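Local coordinates for uncharacterized protein PSPTO_3016 (PDB 3H9X) that probably binds DNA through a "double wing" motif, as a member of the MmcQ/YjbR family, although its cellular role is not established, at residues 42-47 with 82-87. Sequence-based numbering, arbitrary orientation.
Sequences LLMDIP and PAYHMN
Ile-46 CD1 lies over one face of the Tyr-84 ring, toward the rim, and CD2 of the adjacent His-85 over the rim of the opposite face. CD1 of Ile-46 is 4.2 Å from the centroid of the Tyr-84 ring and 20° off its normal, which meets the geometry of a CH-pi contact; Ile-46 CG2 adds a contact of 3.7 Å to Tyr-84 CE2 as the two side chains run past each other in opposite directions. At the edge comes selenomethionine Met-44, its SE 5.3 Å from the centroid of the Tyr-84 ring and 81° off the normal, an edge-on Met-aromatic contact. The same SE lies obliquely to the His-85 ring, 4.4 Å from His-85 ND1. A bend at chi3 (-84°) places Met-44 CE 3.5 Å from Tyr-84 O and near CD2 of the ring. Farther along, Leu-42 CD1 packs on selenomethionine Met-86, 3.8 Å from its CG. Across the pair, 249 Å² is buried without hydrogen bonding, so apolar and aromatic side chains carry the contact. Outside it, Tyr-84 N bonds to Thr-93 OG1, tying the loop to strand 91-95, while strand 39-47 pairs with strand 58-65. Tyr-84, His-85 and Met-86 thus pack on the Leu-42, Met-44 and Ile-46 side of strand 39-47, whereas Leu-43 touches helix 3-13, within the antiparallel sheet of a YjbR-family fold whose "double wing" is described as a DNA-binding motif.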
# COMPACT_ATOMS: atom_id res chain seq x y z
N LEU A 42 -0.55 2.05 3.57
CA LEU A 42 0.43 1.51 4.51
C LEU A 42 1.69 1.10 3.75
O LEU A 42 1.71 0.10 3.02
CB LEU A 42 -0.14 0.27 5.20
CG LEU A 42 0.21 -0.05 6.67
CD1 LEU A 42 -0.05 -1.53 6.89
CD2 LEU A 42 1.65 0.28 7.01
N LEU A 43 2.75 1.87 3.94
CA LEU A 43 4.02 1.61 3.29
C LEU A 43 4.87 0.77 4.23
O LEU A 43 5.01 1.11 5.39
CB LEU A 43 4.73 2.93 3.01
CG LEU A 43 6.13 2.87 2.42
CD1 LEU A 43 6.04 2.32 1.04
CD2 LEU A 43 6.75 4.25 2.42
N MSE A 44 5.42 -0.33 3.72
CA MSE A 44 6.26 -1.21 4.53
C MSE A 44 7.38 -1.85 3.75
O MSE A 44 7.26 -2.08 2.55
CB MSE A 44 5.44 -2.35 5.13
CG MSE A 44 4.35 -1.95 6.08
SE MSE A 44 3.33 -3.53 6.63
CE MSE A 44 2.11 -3.63 5.14
N ASP A 45 8.45 -2.16 4.46
CA ASP A 45 9.61 -2.83 3.90
C ASP A 45 9.58 -4.20 4.57
O ASP A 45 9.85 -4.30 5.76
CB ASP A 45 10.88 -2.10 4.30
CG ASP A 45 12.13 -2.85 3.92
OD1 ASP A 45 12.34 -3.05 2.70
OD2 ASP A 45 12.89 -3.24 4.84
N ILE A 46 9.26 -5.25 3.82
CA ILE A 46 9.16 -6.59 4.41
C ILE A 46 9.93 -7.69 3.69
O ILE A 46 10.36 -7.52 2.55
CB ILE A 46 7.68 -7.06 4.49
CG1 ILE A 46 7.09 -7.15 3.08
CG2 ILE A 46 6.88 -6.10 5.35
CD1 ILE A 46 5.76 -7.86 2.99
N PRO A 47 10.12 -8.84 4.37
CA PRO A 47 10.83 -9.97 3.78
C PRO A 47 9.96 -10.55 2.64
O PRO A 47 8.79 -10.85 2.85
CB PRO A 47 10.96 -10.95 4.95
CG PRO A 47 11.01 -10.04 6.14
CD PRO A 47 9.93 -9.06 5.82
N PRO A 82 -2.27 -10.73 -1.37
CA PRO A 82 -3.23 -10.64 -0.27
C PRO A 82 -2.74 -9.64 0.79
O PRO A 82 -1.54 -9.54 1.03
CB PRO A 82 -3.28 -12.06 0.26
CG PRO A 82 -3.03 -12.87 -0.96
CD PRO A 82 -1.89 -12.14 -1.59
N ALA A 83 -3.65 -8.92 1.42
CA ALA A 83 -3.27 -7.94 2.42
C ALA A 83 -2.36 -8.50 3.50
O ALA A 83 -2.64 -9.53 4.10
CB ALA A 83 -4.51 -7.34 3.06
N TYR A 84 -1.25 -7.80 3.74
CA TYR A 84 -0.30 -8.19 4.75
C TYR A 84 -0.44 -7.26 5.95
O TYR A 84 -0.33 -6.05 5.81
CB TYR A 84 1.12 -8.09 4.20
CG TYR A 84 2.18 -8.46 5.21
CD1 TYR A 84 2.36 -9.79 5.60
CD2 TYR A 84 2.98 -7.48 5.80
CE1 TYR A 84 3.31 -10.14 6.55
CE2 TYR A 84 3.93 -7.82 6.76
CZ TYR A 84 4.08 -9.14 7.13
OH TYR A 84 5.00 -9.48 8.10
N HIS A 85 -0.66 -7.84 7.13
CA HIS A 85 -0.84 -7.10 8.38
C HIS A 85 -2.12 -6.27 8.40
O HIS A 85 -2.30 -5.42 9.28
CB HIS A 85 0.36 -6.17 8.67
CG HIS A 85 1.47 -6.81 9.45
ND1 HIS A 85 2.42 -6.07 10.12
CD2 HIS A 85 1.83 -8.10 9.60
CE1 HIS A 85 3.32 -6.88 10.65
NE2 HIS A 85 2.98 -8.12 10.34
N MSE A 86 -3.00 -6.51 7.44
CA MSE A 86 -4.26 -5.80 7.39
C MSE A 86 -5.33 -6.81 7.07
O MSE A 86 -5.02 -7.96 6.75
CB MSE A 86 -4.23 -4.71 6.32
CG MSE A 86 -3.23 -3.60 6.58
SE MSE A 86 -3.72 -2.50 8.11
CE MSE A 86 -4.59 -1.04 7.16
N ASN A 87 -6.59 -6.39 7.17
CA ASN A 87 -7.72 -7.27 6.91
C ASN A 87 -7.77 -7.69 5.44
O ASN A 87 -7.88 -6.85 4.55
CB ASN A 87 -9.02 -6.56 7.29
CG ASN A 87 -10.22 -7.45 7.17
OD1 ASN A 87 -10.66 -7.79 6.07
ND2 ASN A 87 -10.75 -7.86 8.30